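Local coordinates for protein dTDP-4-dehydrorhamnose 3,5-epimerase (Bacillus anthracis str. Ames, PDB 3RYK) that catalyses epimerisation at carbons 3 and 5 of the sugar ring of dTDP-4-dehydro-6-deoxyglucose, a step on the pathway to dTDP-L-rhamnose, at residues 50-53 with 54-57; 109-113 with 114-118; 126-129 with 130-133; 172-175 with 176-179. All blocks are in the same frame, centred on the assembly; numbering follows the deposited sequence.

Contact 1 of 4, residues 50-53 with 54-57; sequences FTES and YNKK. With TYD (thymidine-5'-diphosphate), chain D.
E52 and N55 lie side by side and point the same way, reaching out from a strand that turns a corner at S53. E52 CB leaves the strand on the side of N55. From there CG is turned anti to the carbonyl carbon (chi1 -65°), and the chain runs out fully extended, so that the carboxylate arrives between a protein amide and a nucleotide base. E52 CG already skirts the base, 3.7 Å from N3 of the bound thymidine-5'-diphosphate (TYD). At the tip the two oxygens divide the work. OE2 of E52 takes the N3-H of TYD at 2.8 Å, the one ring N-H that a thymine can offer, while OE1 accepts from N55 ND2 at 3.2 Å. The second bond is nearly straight (169°); it uses the syn side of OE1 and stays close to the N55 amide plane. One bond on each oxygen fixes how the carboxylate is rotated, so N55 is a second-shell residue to the base. N55 is also the N-cap of helix 56-61, its OD1 accepting from V58 N. Two residues before E52, F50 lays one ring face against the pyrimidine, with F50 CE2 3.2 Å from TYD C2. Base recognition thus combines a flat hydrophobic surface with an acceptor at the base edge. All this sits on the second strand of the hairpin 35-45/48-55, just ahead of helix 56-61, where the sheet runs on across the interface as T51, E52 and Y54 pair antiparallel with a strand of the second subunit, whose S189 also bonds the nucleotide.

Contact 2 of 4, residues 109-113 with 114-118; sequences IVDLR and KDSPT
Two torsions aim D111 and S116 at each other: D111 CG stands anti to the backbone N (chi1 -175°), and S116 OG does the same on its own residue (chi1 179°). The hydroxyl of S116 then meets D111 OD2 at 2.6 Å, coming from above the carboxylate plane. T118 OG1 donates to the same D111 OD2 at 2.7 Å, but on the anti side and closer to the plane; the T118 side chain crosses that of D111 at about a right angle. R113 bends at chi3 to come back side-on with two nitrogens, NE to D111 OD1 at 2.9 Å and NH2 to D111 OD2 at 2.8 Å, the latter a nearly straight salt bridge (171°). The backbone R113 N closes an Asx turn on D111 OD1 at 3.0 Å, from the opposite face to NE. One aspartate, at the very end of strand 104-111, therefore organises the loop that leads to strand 122-128, where the chain turns back into the five-stranded sheet of the jelly-roll-like fold. Five donors share its two oxygens, a set that would be expected to favour the charged form. The loop backbone adds a weak bond from S116 N to R113 O. Beyond the loop, R113 NH1 forms a salt bridge with D34 and NH2 also reaches F32 O, tying the turn to the chain that follows strand 26-31.

Contact 3 of 4, residues 126-129 with 130-133; sequences ILSA and DNHR
The chain doubles back here, the runs 126-129 and 130-133 heading 123° apart, and H132 N closes the bend on S128 O at 3.0 Å with H132 in a left-handed backbone conformation. N131 fills the inside of the turn. Its CG sits between the backbone N and the carbonyl carbon (chi1 70°), which folds the amide back over the end of strand 122-128. ND2 of N131 then donates to I126 O at 3.0 Å, while OD1 takes S128 N at 2.9 Å. A third bond makes an Asx turn: R133 N reaches N131 OD1 at 3.0 Å, on the opposite face of the amide from S128 N. S128 returns the favour, its OG accepting N131 N at 3.0 Å, so the two side chains each hold the other's backbone. Further out, a water bridges I126 O and R133 NH1, and L127 CD2 packs against R133 CB at 3.8 Å, the two side chains crossing at about a right angle. H132 turns a ring face to A129 O, 3.1 Å from its CE1, and meets F49 edge to face. The loop joins strand 122-128, the edge of the five-stranded sheet, to strand 134-137 of the other sheet. The chemistry settles the orientation of the N131 amide: its nitrogen has a carbonyl to serve and its oxygen two N-H groups, so a flipped amide would mismatch all three. To I126 O and S128 N, on the side of the strand turned from 104-111, it supplies the bonds a neighbouring strand would give.

Contact 4 of 4, residues 172-175 with 176-179; sequences WNDK and ELAI
D174 O is gripped from several sides: A178 N reaches it at 3.2 Å, in the carbonyl plane and fairly straight (153°), L177 N adds a weak bond, and a water donates to it at 2.7 Å. The bond from A178, four residues on, closes an alpha-turn, and A178 ends it in a left-handed backbone conformation. The carboxylate of D174 braces the same turn through its N-H groups. With CG anti to the backbone N (chi1 -180°), D174 OD2 accepts L177 N at 3.3 Å on its anti side, with a weak bond from E176 N at 3.0 Å beside it. The other oxygen, OD1, goes to L198 N at the end of the modelled chain, so D174 fastens the turn to the C-terminal segment. The same water that donates to D174 O donates to W172 O at 2.9 Å and accepts from I179 N at 3.2 Å, joining the two ends of 172-179; W172 O has a second partner in W181 NE1. This is loop structure between strand 167-169 and helix 190-193, with I179 laid against strand 104-111. E176 complicates the electrostatics: its OE1 comes within 4.3 Å of D174 OD2, the carboxylate planes 63° apart. D174, buried and supplied with N-H donors on both oxygens, probably keeps its charge, and the exposed E176 probably also stays charged, with solvent screening the two.

In the fold
Contact 1 holds the nucleotide, and contact 3 is the nearest of the others to contact 1, about 5 Å between nearest atoms; even so, the H132 side chain stays about 14 Å from the bound thymidine-5'-diphosphate. Contacts 2 and 3 follow the neighbouring strands 104-111 and 122-128 of one sheet but fall on opposite sides of the chain's centre, their own centres 25 Å apart. Contact 2 touches contact 4 directly, V110 CG2 packing on L177 CD1 at 3.7 Å. Contact 4 lies on the side of the pyrophosphate, the W172 side chain about 11 Å from it without being part of its pocket; the centres of contacts 4 and 1 are 35 Å apart, on opposite sides of the chain's centre.

Contact 1 of 4, residues 50-53 with 54-57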
loop_
_atom_site.group_PDB
_atom_site.type_symbol
_atom_site.label_atom_id
_atom_site.label_comp_id
_atom_site.label_asym_id
_atom_site.label_seq_id
_atom_site.Cartn_x
_atom_site.Cartn_y
_atom_site.Cartn_z
ATOM N N PHE A 50 5.947 -2.901 -12.709
ATOM C CA PHE A 50 6.485 -2.155 -11.595
ATOM C C PHE A 50 5.880 -0.769 -11.619
ATOM O O PHE A 50 5.628 -0.205 -12.683
ATOM C CB PHE A 50 7.999 -1.969 -11.673
ATOM C CG PHE A 50 8.532 -1.073 -10.593
ATOM C CD1 PHE A 50 8.967 -1.590 -9.389
ATOM C CD2 PHE A 50 8.554 0.308 -10.767
ATOM C CE1 PHE A 50 9.434 -0.751 -8.391
ATOM C CE2 PHE A 50 9.020 1.148 -9.776
ATOM C CZ PHE A 50 9.450 0.622 -8.585
ATOM N N THR A 51 5.629 -0.214 -10.442
ATOM C CA THR A 51 5.097 1.135 -10.358
ATOM C C THR A 51 5.384 1.746 -9.000
ATOM O O THR A 51 5.474 1.020 -7.997
ATOM C CB THR A 51 3.562 1.200 -10.613
ATOM O OG1 THR A 51 3.116 2.563 -10.575
ATOM C CG2 THR A 51 2.785 0.419 -9.584
ATOM N N GLU A 52 5.603 3.065 -8.995
ATOM C CA GLU A 52 5.817 3.823 -7.767
ATOM C C GLU A 52 4.371 4.241 -7.546
ATOM O O GLU A 52 3.841 5.098 -8.273
ATOM C CB GLU A 52 6.740 5.044 -7.917
ATOM C CG GLU A 52 8.203 4.752 -8.270
ATOM C CD GLU A 52 9.064 6.015 -8.375
ATOM O OE1 GLU A 52 8.567 7.131 -8.069
ATOM O OE2 GLU A 52 10.254 5.889 -8.760
ATOM N N SER A 53 3.704 3.617 -6.577
ATOM C CA SER A 53 2.304 3.941 -6.304
ATOM C C SER A 53 2.170 5.219 -5.472
ATOM O O SER A 53 1.074 5.739 -5.298
ATOM C CB SER A 53 1.565 2.766 -5.657
ATOM O OG SER A 53 2.116 2.405 -4.415
ATOM N N TYR A 54 3.294 5.711 -4.958
ATOM C CA TYR A 54 3.338 6.933 -4.165
ATOM C C TYR A 54 4.739 7.507 -4.157
ATOM O O TYR A 54 5.705 6.799 -3.909
ATOM C CB TYR A 54 2.876 6.707 -2.709
ATOM C CG TYR A 54 3.087 7.906 -1.784
ATOM C CD1 TYR A 54 2.193 8.967 -1.754
ATOM C CD2 TYR A 54 4.184 7.958 -0.915
ATOM C CE1 TYR A 54 2.393 10.065 -0.908
ATOM C CE2 TYR A 54 4.386 9.038 -0.065
ATOM C CZ TYR A 54 3.494 10.093 -0.061
ATOM O OH TYR A 54 3.711 11.170 0.792
ATOM N N ASN A 55 4.814 8.803 -4.428
ATOM C CA ASN A 55 6.053 9.549 -4.432
ATOM C C ASN A 55 5.677 10.924 -3.912
ATOM O O ASN A 55 5.019 11.701 -4.604
ATOM C CB ASN A 55 6.710 9.575 -5.810
ATOM C CG ASN A 55 8.000 10.385 -5.824
ATOM O OD1 ASN A 55 8.131 11.395 -5.127
ATOM N ND2 ASN A 55 8.946 9.969 -6.664
ATOM N N LYS A 56 6.097 11.201 -2.676
ATOM C CA LYS A 56 5.799 12.453 -1.974
ATOM C C LYS A 56 6.152 13.706 -2.777
ATOM O O LYS A 56 5.286 14.546 -3.034
ATOM C CB LYS A 56 6.473 12.446 -0.594
ATOM C CG LYS A 56 6.081 13.589 0.333
ATOM C CD LYS A 56 6.651 13.385 1.727
ATOM C CE LYS A 56 6.166 14.465 2.713
ATOM N NZ LYS A 56 6.641 14.190 4.101
ATOM N N LYS A 57 7.414 13.795 -3.188
ATOM C CA LYS A 57 7.910 14.930 -3.979
ATOM C C LYS A 57 7.163 15.103 -5.314
ATOM O O LYS A 57 7.011 16.241 -5.792
ATOM C CB LYS A 57 9.409 14.747 -4.188
ATOM C CG LYS A 57 10.116 15.766 -5.035
ATOM C CD LYS A 57 11.619 15.447 -5.085
ATOM C CE LYS A 57 11.951 14.067 -5.671
ATOM N NZ LYS A 57 11.420 13.900 -7.058
HETATM P PA TYD D . 13.958 -2.989 -12.194
HETATM O O1A TYD D . 15.302 -2.434 -11.773
HETATM O O2A TYD D . 13.295 -4.058 -11.351
HETATM O O3A TYD D . 14.129 -3.519 -13.702
HETATM P PB TYD D . 14.120 -5.072 -14.151
HETATM O O1B TYD D . 12.652 -5.410 -14.275
HETATM O O2B TYD D . 14.845 -5.006 -15.482
HETATM O O3B TYD D . 14.879 -5.808 -13.060
HETATM O "O5'" TYD D . 12.932 -1.747 -12.312
HETATM C "C5'" TYD D . 11.972 -1.610 -13.364
HETATM C "C4'" TYD D . 11.848 -0.142 -13.743
HETATM O "O4'" TYD D . 11.298 0.562 -12.632
HETATM C "C3'" TYD D . 13.187 0.509 -14.060
HETATM O "O3'" TYD D . 13.170 1.010 -15.402
HETATM C "C2'" TYD D . 13.369 1.639 -13.060
HETATM C "C1'" TYD D . 12.007 1.780 -12.389
HETATM N N1 TYD D . 12.062 2.014 -10.935
HETATM C C2 TYD D . 11.495 3.121 -10.401
HETATM O O2 TYD D . 10.862 4.032 -11.194
HETATM N N3 TYD D . 11.521 3.366 -9.070
HETATM C C4 TYD D . 12.117 2.506 -8.221
HETATM O O4 TYD D . 12.115 2.769 -6.885
HETATM C C5 TYD D . 12.746 1.287 -8.786
HETATM C C5M TYD D . 13.443 0.258 -7.939
HETATM C C6 TYD D . 12.679 1.106 -10.156
#

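Contact 2 of 4, residues 109-113 with 114-118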
loop_
_atom_site.group_PDB
_atom_site.type_symbol
_atom_site.label_atom_id
_atom_site.label_comp_id
_atom_site.label_asym_id
_atom_site.label_seq_id
_atom_site.Cartn_x
_atom_site.Cartn_y
_atom_site.Cartn_z
ATOM N N ILE A 109 -17.499 10.651 -3.406
ATOM C CA ILE A 109 -17.024 11.680 -2.494
ATOM C C ILE A 109 -18.071 12.772 -2.555
ATOM O O ILE A 109 -18.646 13.019 -3.614
ATOM C CB ILE A 109 -15.573 12.231 -2.761
ATOM C CG1 ILE A 109 -15.483 13.079 -4.028
ATOM C CG2 ILE A 109 -14.563 11.088 -2.777
ATOM C CD1 ILE A 109 -14.087 13.604 -4.276
ATOM N N VAL A 110 -18.340 13.388 -1.401
ATOM C CA VAL A 110 -19.322 14.458 -1.283
ATOM C C VAL A 110 -18.654 15.683 -0.630
ATOM O O VAL A 110 -17.995 15.556 0.401
ATOM C CB VAL A 110 -20.497 14.006 -0.378
ATOM C CG1 VAL A 110 -21.631 15.043 -0.455
ATOM C CG2 VAL A 110 -21.022 12.620 -0.782
ATOM N N ASP A 111 -18.809 16.859 -1.239
ATOM C CA ASP A 111 -18.209 18.097 -0.714
ATOM C C ASP A 111 -19.138 18.600 0.406
ATOM O O ASP A 111 -20.283 18.994 0.140
ATOM C CB ASP A 111 -18.035 19.140 -1.841
ATOM C CG ASP A 111 -17.303 20.413 -1.387
ATOM O OD1 ASP A 111 -17.131 20.618 -0.166
ATOM O OD2 ASP A 111 -16.875 21.226 -2.261
ATOM N N LEU A 112 -18.654 18.574 1.647
ATOM C CA LEU A 112 -19.468 19.034 2.789
ATOM C C LEU A 112 -19.036 20.392 3.355
ATOM O O LEU A 112 -19.431 20.770 4.458
ATOM C CB LEU A 112 -19.513 17.962 3.884
ATOM C CG LEU A 112 -20.179 16.636 3.503
ATOM C CD1 LEU A 112 -20.362 15.731 4.713
ATOM C CD2 LEU A 112 -21.502 16.898 2.846
ATOM N N ARG A 113 -18.239 21.126 2.591
ATOM C CA ARG A 113 -17.773 22.443 2.991
ATOM C C ARG A 113 -18.943 23.390 2.648
ATOM O O ARG A 113 -19.196 23.677 1.477
ATOM C CB ARG A 113 -16.477 22.755 2.232
ATOM C CG ARG A 113 -15.336 21.770 2.541
ATOM C CD ARG A 113 -14.130 21.960 1.615
ATOM N NE ARG A 113 -14.498 21.752 0.218
ATOM C CZ ARG A 113 -13.659 21.833 -0.814
ATOM N NH1 ARG A 113 -12.371 22.105 -0.625
ATOM N NH2 ARG A 113 -14.112 21.627 -2.046
ATOM N N LYS A 114 -19.659 23.858 3.676
ATOM C CA LYS A 114 -20.814 24.757 3.493
ATOM C C LYS A 114 -20.522 26.027 2.691
ATOM O O LYS A 114 -21.404 26.538 1.999
ATOM C CB LYS A 114 -21.453 25.103 4.844
ATOM C CG LYS A 114 -22.704 25.977 4.733
ATOM C CD LYS A 114 -23.371 26.165 6.089
ATOM C CE LYS A 114 -24.646 26.979 5.980
ATOM N NZ LYS A 114 -25.311 27.110 7.303
ATOM N N ASP A 115 -19.285 26.511 2.774
ATOM C CA ASP A 115 -18.854 27.709 2.054
ATOM C C ASP A 115 -18.630 27.424 0.571
ATOM O O ASP A 115 -18.889 28.255 -0.297
ATOM C CB ASP A 115 -17.479 28.132 2.579
ATOM C CG ASP A 115 -17.460 28.464 4.067
ATOM O OD1 ASP A 115 -18.482 28.918 4.626
ATOM O OD2 ASP A 115 -16.375 28.309 4.671
ATOM N N SER A 116 -18.121 26.227 0.299
ATOM C CA SER A 116 -17.805 25.796 -1.056
ATOM C C SER A 116 -18.867 26.031 -2.122
ATOM O O SER A 116 -20.046 25.769 -1.898
ATOM C CB SER A 116 -17.422 24.316 -1.045
ATOM O OG SER A 116 -17.120 23.855 -2.343
ATOM N N PRO A 117 -18.451 26.528 -3.301
ATOM C CA PRO A 117 -19.446 26.730 -4.346
ATOM C C PRO A 117 -20.058 25.374 -4.713
ATOM O O PRO A 117 -21.252 25.294 -4.993
ATOM C CB PRO A 117 -18.642 27.310 -5.514
ATOM C CG PRO A 117 -17.215 27.002 -5.214
ATOM C CD PRO A 117 -17.081 26.832 -3.752
ATOM N N THR A 118 -19.241 24.318 -4.666
ATOM C CA THR A 118 -19.679 22.954 -4.984
ATOM C C THR A 118 -20.236 22.189 -3.762
ATOM O O THR A 118 -20.205 20.961 -3.714
ATOM C CB THR A 118 -18.549 22.139 -5.665
ATOM O OG1 THR A 118 -17.438 21.971 -4.774
ATOM C CG2 THR A 118 -18.081 22.819 -6.952
#

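Contact 3 of 4, residues 126-129 with 130-133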
loop_
_atom_site.group_PDB
_atom_site.type_symbol
_atom_site.label_atom_id
_atom_site.label_comp_id
_atom_site.label_asym_id
_atom_site.label_seq_id
_atom_site.Cartn_x
_atom_site.Cartn_y
_atom_site.Cartn_z
ATOM N N ILE A 126 -14.572 5.099 -10.684
ATOM C CA ILE A 126 -14.300 3.673 -10.721
ATOM C C ILE A 126 -12.796 3.509 -10.556
ATOM O O ILE A 126 -12.032 3.910 -11.447
ATOM C CB ILE A 126 -14.798 2.976 -12.021
ATOM C CG1 ILE A 126 -16.332 3.056 -12.156
ATOM C CG2 ILE A 126 -14.350 1.537 -12.053
ATOM C CD1 ILE A 126 -16.883 2.471 -13.469
ATOM N N LEU A 127 -12.401 2.926 -9.428
ATOM C CA LEU A 127 -11.027 2.666 -9.073
ATOM C C LEU A 127 -10.880 1.142 -9.093
ATOM O O LEU A 127 -11.708 0.399 -8.534
ATOM C CB LEU A 127 -10.705 3.264 -7.705
ATOM C CG LEU A 127 -11.016 4.765 -7.554
ATOM C CD1 LEU A 127 -10.631 5.307 -6.173
ATOM C CD2 LEU A 127 -10.321 5.564 -8.651
ATOM N N SER A 128 -9.845 0.653 -9.761
ATOM C CA SER A 128 -9.638 -0.786 -9.850
ATOM C C SER A 128 -8.177 -1.230 -9.844
ATOM O O SER A 128 -7.251 -0.419 -9.959
ATOM C CB SER A 128 -10.318 -1.318 -11.101
ATOM O OG SER A 128 -9.654 -0.812 -12.270
ATOM N N ALA A 129 -7.995 -2.543 -9.717
ATOM C CA ALA A 129 -6.682 -3.132 -9.695
ATOM C C ALA A 129 -6.093 -2.963 -11.082
ATOM O O ALA A 129 -4.900 -2.718 -11.207
ATOM C CB ALA A 129 -6.754 -4.600 -9.309
ATOM N N ASP A 130 -6.931 -3.062 -12.109
ATOM C CA ASP A 130 -6.471 -2.910 -13.512
ATOM C C ASP A 130 -6.162 -1.478 -13.927
ATOM O O ASP A 130 -5.193 -1.274 -14.663
ATOM C CB ASP A 130 -7.429 -3.601 -14.486
ATOM C CG ASP A 130 -7.308 -5.128 -14.431
ATOM O OD1 ASP A 130 -6.360 -5.685 -15.056
ATOM O OD2 ASP A 130 -8.208 -5.766 -13.851
ATOM N N ASN A 131 -6.925 -0.487 -13.455
ATOM C CA ASN A 131 -6.629 0.911 -13.861
ATOM C C ASN A 131 -5.587 1.623 -12.975
ATOM O O ASN A 131 -5.046 2.666 -13.364
ATOM C CB ASN A 131 -7.892 1.777 -14.137
ATOM C CG ASN A 131 -8.711 2.117 -12.898
ATOM O OD1 ASN A 131 -8.237 2.024 -11.777
ATOM N ND2 ASN A 131 -9.930 2.588 -13.124
ATOM N N HIS A 132 -5.333 1.057 -11.785
ATOM C CA HIS A 132 -4.373 1.548 -10.804
ATOM C C HIS A 132 -4.635 3.004 -10.389
ATOM O O HIS A 132 -3.731 3.679 -9.854
ATOM C CB HIS A 132 -2.935 1.450 -11.360
ATOM C CG HIS A 132 -2.587 0.099 -11.909
ATOM N ND1 HIS A 132 -2.197 -0.956 -11.110
ATOM C CD2 HIS A 132 -2.556 -0.358 -13.183
ATOM C CE1 HIS A 132 -1.966 -2.011 -11.874
ATOM N NE2 HIS A 132 -2.179 -1.672 -13.134
ATOM N N ARG A 133 -5.863 3.481 -10.595
ATOM C CA ARG A 133 -6.203 4.852 -10.281
ATOM C C ARG A 133 -6.307 5.127 -8.819
ATOM O O ARG A 133 -6.561 4.218 -8.036
ATOM C CB ARG A 133 -7.446 5.326 -11.048
ATOM C CG ARG A 133 -7.172 5.464 -12.556
ATOM C CD ARG A 133 -8.369 5.961 -13.325
ATOM N NE ARG A 133 -8.003 6.117 -14.752
ATOM C CZ ARG A 133 -8.806 6.637 -15.678
ATOM N NH1 ARG A 133 -10.024 7.058 -15.371
ATOM N NH2 ARG A 133 -8.379 6.774 -16.934
HETATM O O HOH W 1 -11.601 6.067 -13.087
HETATM O O HOH W 2 -6.571 1.672 -7.880
#

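Contact 4 of 4, residues 172-175 with 176-179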
loop_
_atom_site.group_PDB
_atom_site.type_symbol
_atom_site.label_atom_id
_atom_site.label_comp_id
_atom_site.label_asym_id
_atom_site.label_seq_id
_atom_site.Cartn_x
_atom_site.Cartn_y
_atom_site.Cartn_z
ATOM N N TRP A 172 -25.455 6.023 3.482
ATOM C CA TRP A 172 -25.278 5.726 2.054
ATOM C C TRP A 172 -26.441 6.150 1.154
ATOM O O TRP A 172 -26.209 6.721 0.086
ATOM C CB TRP A 172 -25.017 4.220 1.848
ATOM C CG TRP A 172 -26.219 3.374 2.087
ATOM C CD1 TRP A 172 -26.765 3.022 3.291
ATOM C CD2 TRP A 172 -27.020 2.747 1.086
ATOM N NE1 TRP A 172 -27.874 2.230 3.089
ATOM C CE2 TRP A 172 -28.054 2.056 1.741
ATOM C CE3 TRP A 172 -26.977 2.725 -0.311
ATOM C CZ2 TRP A 172 -29.028 1.329 1.046
ATOM C CZ3 TRP A 172 -27.947 2.011 -1.002
ATOM C CH2 TRP A 172 -28.963 1.322 -0.319
ATOM N N ASN A 173 -27.685 5.889 1.566
ATOM C CA ASN A 173 -28.838 6.222 0.729
ATOM C C ASN A 173 -29.560 7.560 0.996
ATOM O O ASN A 173 -30.712 7.738 0.592
ATOM C CB ASN A 173 -29.839 5.073 0.744
ATOM C CG ASN A 173 -30.428 4.837 2.118
ATOM O OD1 ASN A 173 -30.148 5.580 3.058
ATOM N ND2 ASN A 173 -31.252 3.812 2.238
ATOM N N ASP A 174 -28.893 8.493 1.660
ATOM C CA ASP A 174 -29.487 9.795 1.923
ATOM C C ASP A 174 -30.195 10.257 0.642
ATOM O O ASP A 174 -29.579 10.315 -0.432
ATOM C CB ASP A 174 -28.405 10.809 2.233
ATOM C CG ASP A 174 -28.976 12.175 2.525
ATOM O OD1 ASP A 174 -29.446 12.415 3.658
ATOM O OD2 ASP A 174 -28.893 13.037 1.645
ATOM N N LYS A 175 -31.489 10.564 0.725
ATOM C CA LYS A 175 -32.243 11.009 -0.466
ATOM C C LYS A 175 -31.875 12.377 -1.021
ATOM O O LYS A 175 -32.254 12.693 -2.153
ATOM C CB LYS A 175 -33.759 11.011 -0.204
ATOM C CG LYS A 175 -34.371 9.664 0.053
ATOM C CD LYS A 175 -35.891 9.740 0.208
ATOM C CE LYS A 175 -36.338 10.656 1.344
ATOM N NZ LYS A 175 -37.810 10.674 1.503
ATOM N N GLU A 176 -31.175 13.206 -0.245
ATOM C CA GLU A 176 -30.793 14.532 -0.722
ATOM C C GLU A 176 -29.711 14.400 -1.788
ATOM O O GLU A 176 -29.702 15.150 -2.762
ATOM C CB GLU A 176 -30.231 15.424 0.387
ATOM C CG GLU A 176 -31.097 15.647 1.625
ATOM C CD GLU A 176 -30.449 16.633 2.598
ATOM O OE1 GLU A 176 -29.452 17.303 2.213
ATOM O OE2 GLU A 176 -30.940 16.751 3.747
ATOM N N LEU A 177 -28.812 13.437 -1.593
ATOM C CA LEU A 177 -27.697 13.186 -2.524
ATOM C C LEU A 177 -28.104 12.292 -3.686
ATOM O O LEU A 177 -27.585 12.437 -4.801
ATOM C CB LEU A 177 -26.498 12.599 -1.763
ATOM C CG LEU A 177 -25.840 13.472 -0.681
ATOM C CD1 LEU A 177 -24.603 12.824 -0.043
ATOM C CD2 LEU A 177 -25.511 14.864 -1.226
ATOM N N ALA A 178 -29.025 11.364 -3.412
ATOM C CA ALA A 178 -29.555 10.409 -4.390
ATOM C C ALA A 178 -28.453 9.758 -5.212
ATOM O O ALA A 178 -28.502 9.765 -6.433
ATOM C CB ALA A 178 -30.565 11.098 -5.287
ATOM N N ILE A 179 -27.459 9.204 -4.532
ATOM C CA ILE A 179 -26.341 8.558 -5.220
ATOM C C ILE A 179 -26.820 7.262 -5.896
ATOM O O ILE A 179 -27.519 6.443 -5.278
ATOM C CB ILE A 179 -25.156 8.292 -4.257
ATOM C CG1 ILE A 179 -24.695 9.612 -3.632
ATOM C CG2 ILE A 179 -24.000 7.591 -5.001
ATOM C CD1 ILE A 179 -23.776 9.482 -2.455
HETATM O O HOH W 3 -27.694 8.681 -1.370
#